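Local coordinates for protein N-acetylglucosaminidase (Paenibacillus barengoltzii, PDB 6INX) that hydrolyses linkages of N-acetylglucosamine as a family 18 glycoside hydrolase, probably acting as an endo-beta-N-acetylglucosaminidase within glycan chains, at residues R38-Q43 with S78-T83; A85-M90 with F130-R135; S93-V98 with D142-R147; T136-L141 with Q174-F179. All blocks are in the same frame, centred on the assembly; numbering follows the deposited sequence.

Contact 1. Residues R38-Q43 with S78-T83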
# COMPACT_ATOMS: atom_id res chain seq x y z
N ARG A 38 -26.09 17.74 -0.69
CA ARG A 38 -26.61 18.25 -1.95
C ARG A 38 -26.67 19.76 -1.84
O ARG A 38 -27.08 20.29 -0.80
CB ARG A 38 -28.02 17.71 -2.23
CG ARG A 38 -28.10 16.21 -2.43
CD ARG A 38 -29.44 15.80 -3.03
NE ARG A 38 -30.53 15.82 -2.06
CZ ARG A 38 -30.71 14.89 -1.12
NH1 ARG A 38 -29.87 13.86 -1.01
NH2 ARG A 38 -31.73 14.99 -0.28
N GLU A 39 -26.27 20.45 -2.91
CA GLU A 39 -26.28 21.91 -2.93
C GLU A 39 -25.50 22.49 -1.75
O GLU A 39 -25.90 23.48 -1.13
CB GLU A 39 -27.70 22.47 -3.00
CG GLU A 39 -28.51 21.95 -4.18
CD GLU A 39 -29.94 22.46 -4.18
OE1 GLU A 39 -30.14 23.66 -4.45
OE2 GLU A 39 -30.86 21.66 -3.90
N ASP A 40 -24.39 21.83 -1.42
CA ASP A 40 -23.48 22.26 -0.36
C ASP A 40 -24.08 22.15 1.03
O ASP A 40 -23.54 22.72 1.97
CB ASP A 40 -22.91 23.67 -0.58
CG ASP A 40 -22.02 23.80 -1.81
OD1 ASP A 40 -21.66 22.78 -2.44
OD2 ASP A 40 -21.65 24.94 -2.16
N ARG A 41 -25.18 21.42 1.20
CA ARG A 41 -25.85 21.32 2.49
C ARG A 41 -26.13 19.86 2.87
O ARG A 41 -26.44 19.02 2.02
CB ARG A 41 -27.16 22.13 2.50
CG ARG A 41 -26.92 23.63 2.40
CD ARG A 41 -28.21 24.46 2.42
NE ARG A 41 -27.88 25.86 2.14
CZ ARG A 41 -27.67 26.79 3.07
NH1 ARG A 41 -27.79 26.49 4.36
NH2 ARG A 41 -27.33 28.02 2.71
N ILE A 42 -26.02 19.59 4.17
CA ILE A 42 -26.41 18.29 4.72
C ILE A 42 -27.90 18.08 4.53
O ILE A 42 -28.72 18.93 4.91
CB ILE A 42 -26.03 18.22 6.20
CG1 ILE A 42 -24.51 18.25 6.35
CG2 ILE A 42 -26.57 16.95 6.83
CD1 ILE A 42 -24.03 18.51 7.78
N GLN A 43 -28.26 16.93 3.96
CA GLN A 43 -29.64 16.58 3.67
C GLN A 43 -30.07 15.43 4.56
O GLN A 43 -29.36 14.42 4.67
CB GLN A 43 -29.78 16.15 2.20
CG GLN A 43 -29.33 17.19 1.19
CD GLN A 43 -30.15 18.46 1.24
OE1 GLN A 43 -31.33 18.45 1.61
NE2 GLN A 43 -29.52 19.59 0.90
N SER A 78 -15.95 17.81 -1.66
CA SER A 78 -14.92 18.67 -2.24
C SER A 78 -15.54 19.94 -2.80
O SER A 78 -14.99 21.03 -2.65
CB SER A 78 -14.14 17.91 -3.32
OG SER A 78 -13.16 18.72 -3.94
N GLU A 79 -16.70 19.81 -3.44
CA GLU A 79 -17.42 20.97 -3.97
C GLU A 79 -17.80 21.94 -2.86
O GLU A 79 -17.52 23.15 -2.95
CB GLU A 79 -18.67 20.48 -4.71
CG GLU A 79 -18.40 19.56 -5.92
CD GLU A 79 -18.45 18.07 -5.57
OE1 GLU A 79 -18.02 17.67 -4.47
OE2 GLU A 79 -18.94 17.29 -6.43
N ALA A 80 -18.43 21.44 -1.80
CA ALA A 80 -18.85 22.31 -0.71
C ALA A 80 -17.65 22.95 -0.02
O ALA A 80 -17.67 24.13 0.32
CB ALA A 80 -19.68 21.52 0.30
N ALA A 81 -16.58 22.17 0.20
CA ALA A 81 -15.45 22.72 0.92
C ALA A 81 -14.65 23.72 0.11
O ALA A 81 -13.81 24.43 0.68
CB ALA A 81 -14.53 21.59 1.39
N SER A 82 -14.87 23.80 -1.20
CA SER A 82 -14.04 24.59 -2.10
C SER A 82 -14.33 26.08 -2.05
O SER A 82 -13.52 26.86 -2.58
CB SER A 82 -14.19 24.09 -3.55
OG SER A 82 -15.45 24.45 -4.09
N THR A 83 -15.43 26.51 -1.44
CA THR A 83 -15.76 27.93 -1.35
C THR A 83 -16.17 28.27 0.07
O THR A 83 -16.65 27.42 0.82
CB THR A 83 -16.89 28.35 -2.31
OG1 THR A 83 -18.13 27.77 -1.88
CG2 THR A 83 -16.59 27.95 -3.75
O HOH W 1 -19.11 25.51 -3.06
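D40 lays its carboxylate against A80, joining the tip of a tight beta hairpin to the short helix 77-81 on the outside of the TIM barrel. R38 to R41 make a type I' turn, closed by reciprocal backbone hydrogen bonds between R38 and R41, and so strand 29-38 doubles back as strand 41-43. CG of D40 lies beside the backbone N (chi1 -65°), which swings the carboxylate across to the helix. There OD1 of D40 comes within 3.3 Å of CA of A80, while CB of A80, directed at the hairpin, stands 3.6 Å from OD1 of D40. E79 starts out toward the hairpin too, but its carboxylate turns off, keeping the two acids apart.

No direct hydrogen bond crosses; a water does the work. It donates to OD2 of D40 at 2.8 Å and to O of E79, and accepts from OG1 of T83, the same atom that caps N of G86 at the start of helix 84-100. With an alanine in place of D40, the water would probably lose one of its two acceptors, and the hairpin its water-mediated tie to E79 and T83. On the far side of the turn, NE2 of Q43 bonds O of R38 at 3.1 Å, approaching from the opposite face of that carbonyl to N of R41, while CG of Q43 covers a face of the R38 guanidinium.

Contact 2. Residues A85-M90 with F130-R135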
# COMPACT_ATOMS: atom_id res chain seq x y z
N ALA A 85 -18.68 30.08 0.72
CA ALA A 85 -20.13 29.92 0.74
C ALA A 85 -20.53 28.49 1.04
O ALA A 85 -21.45 28.24 1.83
CB ALA A 85 -20.72 30.35 -0.60
N GLY A 86 -19.85 27.52 0.41
CA GLY A 86 -20.18 26.13 0.64
C GLY A 86 -19.83 25.66 2.04
O GLY A 86 -20.55 24.84 2.62
N ARG A 87 -18.72 26.17 2.60
CA ARG A 87 -18.38 25.82 3.98
C ARG A 87 -19.40 26.40 4.95
O ARG A 87 -19.81 25.72 5.90
CB ARG A 87 -16.96 26.30 4.31
CG ARG A 87 -15.90 25.58 3.50
CD ARG A 87 -14.49 25.98 3.89
NE ARG A 87 -14.17 27.39 3.64
CZ ARG A 87 -13.54 27.85 2.56
NH1 ARG A 87 -13.17 27.04 1.58
NH2 ARG A 87 -13.27 29.15 2.47
N GLN A 88 -19.84 27.63 4.71
CA GLN A 88 -20.91 28.20 5.54
C GLN A 88 -22.22 27.42 5.38
O GLN A 88 -22.97 27.24 6.35
CB GLN A 88 -21.13 29.67 5.20
CG GLN A 88 -19.96 30.60 5.52
CD GLN A 88 -19.72 30.75 7.01
OE1 GLN A 88 -20.62 30.55 7.82
NE2 GLN A 88 -18.49 31.12 7.37
N ALA A 89 -22.53 26.99 4.15
CA ALA A 89 -23.76 26.23 3.94
C ALA A 89 -23.73 24.91 4.70
O ALA A 89 -24.74 24.52 5.29
CB ALA A 89 -23.98 26.00 2.44
N MET A 90 -22.60 24.21 4.67
CA MET A 90 -22.47 22.98 5.43
C MET A 90 -22.66 23.24 6.92
O MET A 90 -23.33 22.47 7.61
CB MET A 90 -21.10 22.35 5.20
CG MET A 90 -20.94 21.71 3.83
SD MET A 90 -21.95 20.24 3.60
CE MET A 90 -21.03 19.03 4.56
N PHE A 130 -10.46 21.08 3.87
CA PHE A 130 -11.06 20.23 4.90
C PHE A 130 -10.92 20.87 6.28
O PHE A 130 -11.87 20.88 7.07
CB PHE A 130 -10.39 18.86 4.85
CG PHE A 130 -10.94 17.81 5.79
CD1 PHE A 130 -12.30 17.49 5.82
CD2 PHE A 130 -10.07 17.07 6.60
CE1 PHE A 130 -12.78 16.49 6.64
CE2 PHE A 130 -10.54 16.07 7.43
CZ PHE A 130 -11.90 15.77 7.45
N THR A 131 -9.75 21.43 6.57
CA THR A 131 -9.55 22.13 7.84
C THR A 131 -10.50 23.31 7.95
O THR A 131 -11.11 23.52 9.00
CB THR A 131 -8.11 22.61 7.93
OG1 THR A 131 -7.23 21.50 7.74
CG2 THR A 131 -7.86 23.24 9.30
N LEU A 132 -10.60 24.11 6.88
CA LEU A 132 -11.50 25.26 6.90
C LEU A 132 -12.95 24.83 7.07
O LEU A 132 -13.72 25.49 7.77
CB LEU A 132 -11.35 26.07 5.61
CG LEU A 132 -9.96 26.61 5.30
CD1 LEU A 132 -9.94 27.29 3.93
CD2 LEU A 132 -9.49 27.55 6.40
N LEU A 133 -13.35 23.75 6.39
CA LEU A 133 -14.71 23.25 6.52
C LEU A 133 -15.03 22.88 7.97
O LEU A 133 -16.08 23.26 8.51
CB LEU A 133 -14.92 22.06 5.59
CG LEU A 133 -16.23 21.29 5.75
CD1 LEU A 133 -17.41 22.17 5.36
CD2 LEU A 133 -16.25 19.96 4.96
N LEU A 134 -14.16 22.09 8.60
CA LEU A 134 -14.41 21.65 9.97
C LEU A 134 -14.38 22.81 10.94
O LEU A 134 -15.16 22.84 11.90
CB LEU A 134 -13.40 20.57 10.37
CG LEU A 134 -13.54 19.25 9.62
CD1 LEU A 134 -12.37 18.33 9.91
CD2 LEU A 134 -14.85 18.59 9.99
N ARG A 135 -13.48 23.77 10.73
CA ARG A 135 -13.45 24.95 11.59
C ARG A 135 -14.77 25.70 11.51
O ARG A 135 -15.35 26.08 12.53
CB ARG A 135 -12.30 25.87 11.16
CG ARG A 135 -12.21 27.14 12.01
CD ARG A 135 -11.16 28.13 11.51
NE ARG A 135 -9.90 27.48 11.17
CZ ARG A 135 -8.77 28.14 10.92
NH1 ARG A 135 -8.75 29.47 10.98
NH2 ARG A 135 -7.67 27.47 10.61
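R87, M90 and L133 form the close-packed part of this contact, where helix 84-100 lies against helix 126-148 with the axes of the two short segments 9.1 Å apart and inclined by 40°. CD of R87 rests 3.5 Å from the backbone N of L133 and 3.6 Å from CB of L132. L133 sends CG anti to its own N (chi1 171°), and that brings CD1 of L133 up to CB of M90 at 3.7 Å, with CG of M90 only slightly farther off. M90 and L133 are buried: M90 also meets A80 of helix 77-81, and L133 reaches L108 of strand 105-109. These are neighbouring alpha helices of the (beta/alpha)8 barrel, running in broadly the same direction, with strand 105-109 between them in the sequence.

The outer part belongs to the end of R87. Beyond CD the chain bends at chi3 (-64°), and the guanidinium turns one face to L132, with CD1 of L132 over its centre. This part is less enclosed, since R87 and L132 are both partly exposed. NH1 and NH2 of R87 turn to the chain just before it: NH1 bonds O of A81, and NH2 makes a salt bridge with E84. A serine in place of R87 would probably uncover L132 and leave the A81 carbonyl and the E84 carboxylate without this partner. No hydrogen bond crosses between the segments; the contact is van der Waals packing, to which the arginine gives its methylenes and one flat face, while its NH1 and NH2 bond A81 and E84.

Contact 3. Residues S93-V98 with D142-R147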
# COMPACT_ATOMS: atom_id res chain seq x y z
N SER A 93 -26.27 23.90 7.71
CA SER A 93 -27.10 22.70 7.62
C SER A 93 -26.84 21.75 8.77
O SER A 93 -27.72 20.97 9.15
CB SER A 93 -26.90 22.03 6.26
OG SER A 93 -25.59 21.49 6.14
N ALA A 94 -25.63 21.79 9.35
CA ALA A 94 -25.38 21.02 10.56
C ALA A 94 -26.19 21.57 11.72
O ALA A 94 -26.77 20.80 12.50
CB ALA A 94 -23.89 21.05 10.89
N VAL A 95 -26.26 22.90 11.82
CA VAL A 95 -27.08 23.53 12.84
C VAL A 95 -28.55 23.19 12.63
O VAL A 95 -29.29 22.95 13.59
CB VAL A 95 -26.82 25.05 12.86
CG1 VAL A 95 -27.90 25.76 13.69
CG2 VAL A 95 -25.44 25.35 13.43
N ARG A 96 -29.00 23.18 11.37
CA ARG A 96 -30.37 22.78 11.07
C ARG A 96 -30.65 21.37 11.57
O ARG A 96 -31.69 21.12 12.19
CB ARG A 96 -30.63 22.89 9.56
CG ARG A 96 -32.06 22.57 9.19
CD ARG A 96 -32.31 22.69 7.70
NE ARG A 96 -33.73 22.61 7.40
CZ ARG A 96 -34.26 22.83 6.20
NH1 ARG A 96 -33.48 23.14 5.17
NH2 ARG A 96 -35.57 22.74 6.02
N ALA A 97 -29.72 20.44 11.34
CA ALA A 97 -29.93 19.06 11.77
C ALA A 97 -30.13 18.97 13.28
O ALA A 97 -31.05 18.29 13.75
CB ALA A 97 -28.75 18.20 11.30
N VAL A 98 -29.28 19.65 14.05
CA VAL A 98 -29.35 19.53 15.51
C VAL A 98 -30.48 20.32 16.13
O VAL A 98 -30.77 20.14 17.33
CB VAL A 98 -28.02 19.82 16.23
CG1 VAL A 98 -26.89 19.00 15.63
CG2 VAL A 98 -27.69 21.32 16.21
N ASP A 142 -20.89 25.44 17.78
CA ASP A 142 -20.64 26.06 19.08
C ASP A 142 -21.58 27.24 19.32
O ASP A 142 -22.09 27.42 20.43
CB ASP A 142 -19.19 26.50 19.19
CG ASP A 142 -18.25 25.35 19.53
OD1 ASP A 142 -18.73 24.21 19.75
OD2 ASP A 142 -17.03 25.60 19.58
N ARG A 143 -21.83 28.05 18.29
CA ARG A 143 -22.79 29.14 18.44
C ARG A 143 -24.18 28.61 18.79
O ARG A 143 -24.89 29.19 19.62
CB ARG A 143 -22.82 29.99 17.18
CG ARG A 143 -21.64 30.94 17.07
CD ARG A 143 -21.76 32.10 18.05
NE ARG A 143 -22.97 32.87 17.78
CZ ARG A 143 -24.00 32.97 18.61
NH1 ARG A 143 -23.99 32.34 19.80
NH2 ARG A 143 -25.05 33.70 18.26
N GLN A 144 -24.59 27.51 18.16
CA GLN A 144 -25.89 26.94 18.50
C GLN A 144 -25.88 26.35 19.91
O GLN A 144 -26.87 26.45 20.64
CB GLN A 144 -26.32 25.91 17.46
CG GLN A 144 -27.76 25.42 17.62
CD GLN A 144 -28.76 26.55 17.50
OE1 GLN A 144 -28.62 27.44 16.66
NE2 GLN A 144 -29.79 26.51 18.34
N GLY A 145 -24.77 25.74 20.31
CA GLY A 145 -24.66 25.26 21.68
C GLY A 145 -24.70 26.38 22.70
O GLY A 145 -25.20 26.20 23.81
N GLU A 146 -24.17 27.55 22.34
CA GLU A 146 -24.29 28.70 23.23
C GLU A 146 -25.76 29.09 23.40
O GLU A 146 -26.23 29.31 24.52
CB GLU A 146 -23.46 29.86 22.69
CG GLU A 146 -21.96 29.61 22.81
CD GLU A 146 -21.14 30.33 21.76
OE1 GLU A 146 -21.64 31.32 21.16
OE2 GLU A 146 -19.99 29.91 21.53
N ARG A 147 -26.50 29.16 22.29
CA ARG A 147 -27.92 29.50 22.37
C ARG A 147 -28.69 28.49 23.20
O ARG A 147 -29.57 28.86 23.99
CB ARG A 147 -28.54 29.56 20.96
CG ARG A 147 -27.96 30.61 20.04
CD ARG A 147 -28.57 30.46 18.64
NE ARG A 147 -27.94 31.36 17.68
CZ ARG A 147 -27.18 30.98 16.65
NH1 ARG A 147 -26.94 29.69 16.41
NH2 ARG A 147 -26.67 31.90 15.85
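V95 meets Q144 through van der Waals contacts alone, and no hydrogen bond joins the two segments. CG1 of V95 stands 3.5 Å from OE1 of Q144 and 3.9 Å from its CG, so one methyl crosses the glutamine obliquely, near its CG, CD and OE1. The other methyl, CG2 of V95, faces CB of Q144 more loosely, at 4.2 Å. Q144 leaves its helix with CG anti to the backbone N and then folds at chi2 (60°), which lays the side chain along the interface, with CB, CG and the amide oxygen all near the valine. V98, one turn on from V95, adds CG2 at 4.3 Å from CG of Q144, and both V98 and Q144 touch Y152 in the loop before strand 153-159.

The two segments belong to helices 84-100 and 126-148, consecutive outer helices of the TIM barrel, here near their C-terminal ends. The V95 and Q144 CA atoms are 6.7 Å apart, and their side chains meet between them; A140, a turn earlier, packs on V95 as well.

The polar bonds of Q144 stay within helix 126-148. OE1 of Q144 accepts from NH1 of R147 at 2.8 Å, the donor standing 43° out of the carbonyl plane, while NE2 of Q144 bonds OD1 of D148. Both ends of the amide are therefore held by the helix that carries it.

One salt bridge lies on the exposed surface of the same helix: NH1 of R143 meets OE1 of E146 at 2.9 Å, on the anti side of the carboxylate.

Contact 4. Residues T136-L141 with Q174-F179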
# COMPACT_ATOMS: atom_id res chain seq x y z
N THR A 136 -15.29 25.88 10.29
CA THR A 136 -16.53 26.63 10.11
C THR A 136 -17.72 25.88 10.71
O THR A 136 -18.60 26.48 11.32
CB THR A 136 -16.75 26.85 8.61
OG1 THR A 136 -15.63 27.56 8.07
CG2 THR A 136 -18.02 27.65 8.35
N MET A 137 -17.74 24.56 10.54
CA MET A 137 -18.82 23.77 11.11
C MET A 137 -18.76 23.78 12.64
O MET A 137 -19.80 23.89 13.30
CB MET A 137 -18.73 22.34 10.58
CG MET A 137 -19.04 22.20 9.08
SD MET A 137 -19.02 20.48 8.51
CE MET A 137 -20.33 19.83 9.58
N ARG A 138 -17.55 23.66 13.20
CA ARG A 138 -17.41 23.74 14.65
C ARG A 138 -17.84 25.10 15.18
O ARG A 138 -18.53 25.19 16.20
CB ARG A 138 -15.96 23.43 15.05
CG ARG A 138 -15.62 23.82 16.49
CD ARG A 138 -16.54 23.16 17.50
NE ARG A 138 -16.20 21.76 17.67
CZ ARG A 138 -16.92 20.88 18.35
NH1 ARG A 138 -18.05 21.25 18.94
NH2 ARG A 138 -16.51 19.62 18.43
N GLU A 139 -17.47 26.17 14.48
CA GLU A 139 -17.89 27.51 14.90
C GLU A 139 -19.41 27.62 14.96
O GLU A 139 -19.96 28.16 15.92
CB GLU A 139 -17.28 28.56 13.98
CG GLU A 139 -15.81 28.79 14.26
CD GLU A 139 -15.09 29.52 13.14
OE1 GLU A 139 -15.68 29.69 12.05
OE2 GLU A 139 -13.92 29.92 13.34
N ALA A 140 -20.10 27.11 13.93
CA ALA A 140 -21.55 27.23 13.88
C ALA A 140 -22.21 26.36 14.94
O ALA A 140 -23.18 26.79 15.59
CB ALA A 140 -22.06 26.83 12.49
N LEU A 141 -21.71 25.14 15.13
CA LEU A 141 -22.27 24.26 16.15
C LEU A 141 -22.05 24.82 17.55
O LEU A 141 -22.92 24.70 18.41
CB LEU A 141 -21.69 22.85 16.00
CG LEU A 141 -22.26 22.09 14.80
CD1 LEU A 141 -21.41 20.86 14.51
CD2 LEU A 141 -23.71 21.71 15.06
N GLN A 174 -7.70 18.16 14.22
CA GLN A 174 -8.11 17.58 15.49
C GLN A 174 -8.63 18.62 16.47
O GLN A 174 -9.45 18.31 17.33
CB GLN A 174 -6.97 16.76 16.11
CG GLN A 174 -5.74 17.58 16.45
CD GLN A 174 -5.81 18.25 17.82
OE1 GLN A 174 -6.61 17.87 18.67
NE2 GLN A 174 -4.98 19.27 18.02
N ARG A 175 -8.16 19.87 16.34
CA ARG A 175 -8.52 20.91 17.30
C ARG A 175 -10.02 21.18 17.31
O ARG A 175 -10.57 21.60 18.34
CB ARG A 175 -7.72 22.18 16.97
CG ARG A 175 -8.50 23.47 16.96
CD ARG A 175 -7.62 24.61 16.45
NE ARG A 175 -8.36 25.87 16.33
CZ ARG A 175 -8.44 26.78 17.30
NH1 ARG A 175 -7.84 26.57 18.46
NH2 ARG A 175 -9.14 27.89 17.11
N TYR A 176 -10.71 20.91 16.20
CA TYR A 176 -12.13 21.22 16.08
C TYR A 176 -13.03 20.04 16.40
O TYR A 176 -14.25 20.18 16.37
CB TYR A 176 -12.43 21.73 14.67
CG TYR A 176 -11.53 22.88 14.33
CD1 TYR A 176 -11.65 24.08 14.99
CD2 TYR A 176 -10.52 22.74 13.39
CE1 TYR A 176 -10.81 25.14 14.71
CE2 TYR A 176 -9.67 23.79 13.09
CZ TYR A 176 -9.82 24.98 13.76
OH TYR A 176 -8.97 26.03 13.48
N LEU A 177 -12.46 18.89 16.76
CA LEU A 177 -13.21 17.65 16.88
C LEU A 177 -13.21 17.13 18.31
O LEU A 177 -12.21 17.23 19.02
CB LEU A 177 -12.59 16.58 16.00
CG LEU A 177 -12.45 16.96 14.53
CD1 LEU A 177 -11.82 15.81 13.79
CD2 LEU A 177 -13.81 17.35 13.95
N ASP A 178 -14.34 16.55 18.72
CA ASP A 178 -14.39 15.86 20.00
C ASP A 178 -13.53 14.61 19.98
O ASP A 178 -12.86 14.29 20.96
CB ASP A 178 -15.83 15.50 20.36
CG ASP A 178 -16.68 16.72 20.61
OD1 ASP A 178 -16.76 17.16 21.78
OD2 ASP A 178 -17.25 17.26 19.65
N PHE A 179 -13.57 13.87 18.87
CA PHE A 179 -12.64 12.77 18.66
C PHE A 179 -12.57 12.46 17.17
O PHE A 179 -13.36 12.97 16.37
CB PHE A 179 -12.97 11.52 19.50
CG PHE A 179 -14.39 11.03 19.38
CD1 PHE A 179 -15.31 11.29 20.38
CD2 PHE A 179 -14.80 10.26 18.30
CE1 PHE A 179 -16.61 10.81 20.30
CE2 PHE A 179 -16.10 9.78 18.21
CZ PHE A 179 -17.00 10.06 19.21
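Two bends, at chi2 (57°) and chi3 (75°), curl R138 off helix 126-148 so that its guanidinium meets Y176 and D178 edge-on. The edge made by NE and NH2 is turned to a single backbone oxygen: NE of R138 reaches O of Y176 at 2.8 Å and NH2 reaches the same O of Y176 at 3.1 Å. Both donors come from one face of the carbonyl, well above its plane. NH2 of R138 also forms a salt bridge with OD2 of D178 at 2.8 Å, the carboxylate turned 66° from the guanidinium. Closer to the helix, CB of R138 packs 3.9 Å from CB of Y176.

The buried charge has further partners. NH1 of R138 goes to D142 and to O of Y152, while D178 is fixed by H151 through OD1 and by N of L154 through OD2. Y176 is held from its other end, where CG of R175 covers a ring face and NE of R175 bonds the hydroxyl.

Here R138 ties an outer helix to the loop that leads into strand 179-183, one beta-alpha unit further on, at the N-terminal end of the strands of the (beta/alpha)8 barrel, opposite the catalytic face in this fold.

All four contacts lie on one flank of the barrel. Contacts 2, 3 and 4 share helix 126-148, using its residues 130-135 (contact 2), 136-141 (contact 4) and 142-147 (contact 3) along the helix, and contacts 2 and 3 also share helix 84-100, their centres about 14 Å apart. Contact 1 closes before the others open; its centre is about 8 Å from that of contact 2, which it touches through A81 and R87, and S93 of contact 3 bonds N of I42. Contacts 2 and 3 alternate along the chain. Contact 4 sits about 10 Å from contact 2 and 11 Å from contact 3. Together they join the hairpin, helix 77-81, the two long helices and the loop before strand 179-183.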